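PDB 3AG7: J domain-containing protein required for chloroplast accumulation response 1 from Arabidopsis thaliana, which is required for chloroplast photorelocation movement, which it supports by modulating chloroplast actin filaments and for which the co-chaperone activity of its J domain is needed. Local coordinates for residues Asn25-Leu30 and Asn55-Ser60; Ile36-Ser41 and Tyr84-Val89. All coordinates share one frame; numbering follows the deposited sequence.

Contact 1: Asn25-Leu30 and Asn55-Ser60; sequences NIRSLL and NAVRKS
V57 turns its two methyls to different partners on segment 25-30. With CG1 anti to the backbone N (chi1 176°), that methyl meets CG2 of I26 at 3.7 Å, the two side chains crossing obliquely. The other methyl, CG2, lies over one face of the R27 guanidinium: it is 3.6 Å from R27 NH2, equally far from NE and only slightly farther from CZ, so it covers the plane instead of touching one corner. R27 and V57 cross at about a right angle, the arginine chain extended from CG to NE. The polar rim of the guanidinium is used separately, NE donating to M51 O and NH2 to I52 O, two bonds that fix its rotation while the methyl packs on its face. The contact joins the short helix 26-30 to the start of helix 54-68, one of the two long helices of the J-domain hairpin; the axes of segments 26-30 and 55-60 come within 10.9 Å, their N-to-C directions 46° apart. One turn further on, L30 spreads its branches over S60. Its CD1 lies 3.9 Å from S60 CB, while L30 CD2 is 3.8 Å from S60 O, so this end rests partly on helix backbone. No hydrogen bond joins the segments. N25 is the N-cap of the short helix, its OD1 accepting from S28 N at 2.8 Å (N-H...O 162°), the donor standing above the carbonyl plane. Beyond the pair, V57 reaches F100 of helix 80-100, and I26 touches Y61 on helix 54-68.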
# COMPACT_ATOMS: atom_id res chain seq x y z
N ASN A 25 -6.03 -8.20 -5.00
CA ASN A 25 -5.31 -9.35 -4.46
C ASN A 25 -4.37 -8.94 -3.35
O ASN A 25 -3.34 -8.34 -3.62
CB ASN A 25 -4.53 -10.06 -5.56
CG ASN A 25 -3.89 -11.33 -5.06
OD1 ASN A 25 -3.16 -11.29 -4.08
ND2 ASN A 25 -4.25 -12.47 -5.65
N ILE A 26 -4.71 -9.28 -2.10
CA ILE A 26 -4.04 -8.61 -0.98
C ILE A 26 -2.59 -9.06 -0.89
O ILE A 26 -1.70 -8.27 -0.55
CB ILE A 26 -4.77 -8.84 0.38
CG1 ILE A 26 -4.23 -7.93 1.51
CG2 ILE A 26 -4.60 -10.30 0.85
CD1 ILE A 26 -4.21 -6.44 1.21
N ARG A 27 -2.34 -10.33 -1.20
CA ARG A 27 -0.96 -10.81 -1.14
C ARG A 27 -0.11 -10.21 -2.25
O ARG A 27 1.09 -9.94 -2.07
CB ARG A 27 -0.95 -12.33 -1.25
CG ARG A 27 -1.53 -13.00 -0.05
CD ARG A 27 -1.57 -14.50 -0.31
NE ARG A 27 -2.13 -15.26 0.82
CZ ARG A 27 -3.41 -15.60 0.93
NH1 ARG A 27 -4.31 -15.15 0.06
NH2 ARG A 27 -3.81 -16.34 1.96
N SER A 28 -0.70 -10.03 -3.44
CA SER A 28 0.06 -9.40 -4.55
C SER A 28 0.54 -7.99 -4.19
O SER A 28 1.68 -7.60 -4.52
CB SER A 28 -0.79 -9.33 -5.82
OG SER A 28 -1.06 -10.63 -6.36
N LEU A 29 -0.34 -7.23 -3.54
CA LEU A 29 0.00 -5.86 -3.09
C LEU A 29 0.97 -5.90 -1.91
O LEU A 29 2.01 -5.27 -1.96
CB LEU A 29 -1.25 -5.10 -2.68
CG LEU A 29 -2.30 -4.93 -3.79
CD1 LEU A 29 -3.58 -4.32 -3.18
CD2 LEU A 29 -1.77 -4.08 -5.00
N LEU A 30 0.64 -6.68 -0.87
CA LEU A 30 1.50 -6.73 0.34
C LEU A 30 2.95 -7.21 0.05
O LEU A 30 3.91 -6.66 0.60
CB LEU A 30 0.89 -7.60 1.45
CG LEU A 30 -0.41 -7.11 2.10
CD1 LEU A 30 -1.01 -8.24 3.01
CD2 LEU A 30 -0.14 -5.80 2.87
N ASN A 55 -3.76 -15.74 9.53
CA ASN A 55 -3.23 -14.76 10.48
C ASN A 55 -1.99 -14.05 9.98
O ASN A 55 -1.76 -12.92 10.39
CB ASN A 55 -2.99 -15.31 11.90
CG ASN A 55 -2.34 -14.26 12.82
OD1 ASN A 55 -2.89 -13.15 13.02
ND2 ASN A 55 -1.14 -14.57 13.34
N ALA A 56 -1.22 -14.69 9.10
CA ALA A 56 -0.02 -14.05 8.51
C ALA A 56 -0.44 -12.92 7.58
O ALA A 56 0.16 -11.83 7.58
CB ALA A 56 0.80 -15.06 7.77
N VAL A 57 -1.50 -13.16 6.82
CA VAL A 57 -2.04 -12.11 5.93
C VAL A 57 -2.50 -10.94 6.79
O VAL A 57 -2.17 -9.79 6.51
CB VAL A 57 -3.15 -12.62 5.03
CG1 VAL A 57 -3.72 -11.46 4.20
CG2 VAL A 57 -2.59 -13.73 4.10
N ARG A 58 -3.30 -11.23 7.81
CA ARG A 58 -3.82 -10.22 8.72
C ARG A 58 -2.73 -9.45 9.42
O ARG A 58 -2.86 -8.23 9.63
CB ARG A 58 -4.83 -10.83 9.70
CG ARG A 58 -6.02 -11.39 8.97
CD ARG A 58 -7.18 -11.79 9.87
NE ARG A 58 -8.38 -12.04 9.04
CZ ARG A 58 -8.67 -13.21 8.48
NH1 ARG A 58 -7.91 -14.29 8.71
NH2 ARG A 58 -9.75 -13.33 7.72
N LYS A 59 -1.65 -10.13 9.80
CA LYS A 59 -0.56 -9.43 10.41
C LYS A 59 0.14 -8.44 9.47
O LYS A 59 0.44 -7.27 9.84
CB LYS A 59 0.44 -10.41 10.99
CG LYS A 59 1.52 -9.68 11.73
CD LYS A 59 2.23 -10.63 12.64
CE LYS A 59 1.90 -10.29 14.08
NZ LYS A 59 3.10 -10.64 14.85
N SER A 60 0.36 -8.89 8.24
CA SER A 60 1.03 -8.06 7.25
C SER A 60 0.12 -6.89 6.85
O SER A 60 0.56 -5.76 6.65
CB SER A 60 1.40 -8.92 6.04
OG SER A 60 2.57 -9.69 6.30

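Contact 2: Ile36-Ser41 and Tyr84-Val89; sequences ILWSGS and YMAEKV
A Met-aromatic contact between M85 of helix 80-100 and W38 of the loop between helices 26-30 and 54-68 joins this loop to the second long helix of the J-domain hairpin. The sulfur sits at the ring edge: M85 SD is 5.4 Å from the centroid of the six-membered ring of W38, on a line 81° off the ring normal. The methyl is modelled along the same edge, M85 CE being 3.5 Å from W38 CE3 and a little farther from CZ3. M85 CE is also modelled 2.9 Å from I36 O, short for a carbon and an oxygen, which makes the exact methyl position doubtful, and with it the methyl's distances to the ring. The sulfur geometry does not depend on that methyl. The methionine and indole side chains lie alongside each other with their ends pointing opposite ways, the methionine chain bending at chi3 (96°). Further round the rim, W38 CH2 meets A86 CB at 4.3 Å, so consecutive helix residues line one edge of the indole. One ring face is approached from within the loop by S41 CB, 3.7 Å above the plane and displaced toward the rim. W38 and S41 are the ends of a type II beta turn, consistent with that approach, with G40 at positive phi (68°); its closing bond, S41 N to W38 O, is weak. One helical turn beyond M85, I36 CG1 packs on V89 CG2 at 4.1 Å. Several helices surround the contact: I11 and W18 of helix 5-19 touch M85 and I36 respectively, L68 of helix 54-68 touches L37, A86 and V89, and L73 of helix 70-75 reaches W38 and A86.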
# COMPACT_ATOMS: atom_id res chain seq x y z
N ILE A 36 6.80 0.29 -4.20
CA ILE A 36 6.00 1.52 -4.38
C ILE A 36 6.22 2.51 -3.23
O ILE A 36 6.21 3.73 -3.43
CB ILE A 36 4.47 1.20 -4.62
CG1 ILE A 36 3.67 2.44 -5.07
CG2 ILE A 36 3.83 0.57 -3.43
CD1 ILE A 36 4.09 2.98 -6.43
N LEU A 37 6.51 2.01 -2.04
CA LEU A 37 6.70 2.95 -0.94
C LEU A 37 8.06 3.66 -0.97
O LEU A 37 9.06 3.12 -1.45
CB LEU A 37 6.52 2.24 0.39
CG LEU A 37 5.10 1.65 0.57
CD1 LEU A 37 5.02 1.02 1.90
CD2 LEU A 37 4.04 2.75 0.42
N TRP A 38 8.10 4.87 -0.41
CA TRP A 38 9.35 5.63 -0.30
C TRP A 38 10.31 5.06 0.74
O TRP A 38 9.91 4.27 1.60
CB TRP A 38 9.03 7.08 0.04
CG TRP A 38 8.20 7.22 1.26
CD1 TRP A 38 8.64 7.34 2.56
CD2 TRP A 38 6.78 7.19 1.32
NE1 TRP A 38 7.56 7.41 3.41
CE2 TRP A 38 6.41 7.37 2.66
CE3 TRP A 38 5.78 7.12 0.34
CZ2 TRP A 38 5.07 7.38 3.08
CZ3 TRP A 38 4.46 7.15 0.75
CH2 TRP A 38 4.11 7.31 2.10
N SER A 39 11.56 5.54 0.72
CA SER A 39 12.57 5.16 1.73
C SER A 39 12.16 5.43 3.18
O SER A 39 11.72 6.53 3.50
CB SER A 39 13.90 5.88 1.45
OG SER A 39 14.93 4.93 1.38
N GLY A 40 12.36 4.46 4.06
CA GLY A 40 12.16 4.70 5.49
C GLY A 40 10.70 4.93 5.83
O GLY A 40 10.38 5.51 6.85
N SER A 41 9.81 4.39 5.01
CA SER A 41 8.40 4.34 5.35
C SER A 41 8.26 3.47 6.59
O SER A 41 7.34 3.64 7.39
CB SER A 41 7.56 3.78 4.19
OG SER A 41 7.99 2.48 3.80
N TYR A 84 -0.80 11.94 -0.47
CA TYR A 84 -1.46 11.61 -1.73
C TYR A 84 -1.13 10.19 -2.24
O TYR A 84 -2.05 9.40 -2.52
CB TYR A 84 -1.12 12.66 -2.80
CG TYR A 84 -1.81 12.41 -4.12
CD1 TYR A 84 -3.08 12.95 -4.38
CD2 TYR A 84 -1.28 11.52 -5.04
CE1 TYR A 84 -3.71 12.71 -5.60
CE2 TYR A 84 -1.89 11.30 -6.25
CZ TYR A 84 -3.12 11.86 -6.53
OH TYR A 84 -3.75 11.57 -7.72
N MET A 85 0.15 9.83 -2.29
CA MET A 85 0.55 8.52 -2.77
C MET A 85 -0.06 7.45 -1.88
O MET A 85 -0.61 6.45 -2.36
CB MET A 85 2.09 8.41 -2.73
CG MET A 85 2.68 7.62 -3.83
SD MET A 85 4.46 7.59 -3.63
CE MET A 85 4.56 6.03 -2.77
N ALA A 86 0.02 7.67 -0.56
CA ALA A 86 -0.49 6.70 0.41
C ALA A 86 -2.00 6.51 0.24
O ALA A 86 -2.50 5.43 0.39
CB ALA A 86 -0.20 7.16 1.82
N GLU A 87 -2.73 7.60 0.00
CA GLU A 87 -4.17 7.50 -0.13
C GLU A 87 -4.52 6.58 -1.31
O GLU A 87 -5.42 5.71 -1.21
CB GLU A 87 -4.77 8.90 -0.35
CG GLU A 87 -6.26 8.93 -0.66
CD GLU A 87 -6.75 10.35 -0.99
OE1 GLU A 87 -7.13 10.58 -2.15
OE2 GLU A 87 -6.68 11.25 -0.13
N LYS A 88 -3.76 6.70 -2.40
CA LYS A 88 -4.02 5.81 -3.54
C LYS A 88 -3.69 4.37 -3.22
O LYS A 88 -4.43 3.48 -3.57
CB LYS A 88 -3.28 6.25 -4.77
CG LYS A 88 -3.65 7.64 -5.23
CD LYS A 88 -5.12 7.75 -5.50
CE LYS A 88 -5.47 9.22 -5.76
NZ LYS A 88 -6.94 9.40 -5.91
N VAL A 89 -2.55 4.14 -2.56
CA VAL A 89 -2.16 2.77 -2.24
C VAL A 89 -3.11 2.16 -1.20
O VAL A 89 -3.53 0.98 -1.30
CB VAL A 89 -0.70 2.72 -1.76
CG1 VAL A 89 -0.35 1.33 -1.29
CG2 VAL A 89 0.24 3.17 -2.91

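This chain is the J-domain part of a longer protein. The centres of contacts 1 and 2 lie about 17 Å apart, and their nearest atoms about 6 Å apart, without touching. Their segments alternate along the chain, in the order 25-30, 36-41, 55-60, 84-89. Both add N-terminal elements to the hairpin of helices 54-68 and 80-100, at different levels. Contact 1 uses the start of helix 54-68, and its V57 touches F100 late in helix 80-100; contact 2 uses an earlier part of helix 80-100, and its A86 touches L68 at the end of helix 54-68. Contact 2 is thus nearer the connection between the long helices, where J domains carry the His-Pro-Asp motif needed to stimulate Hsp70.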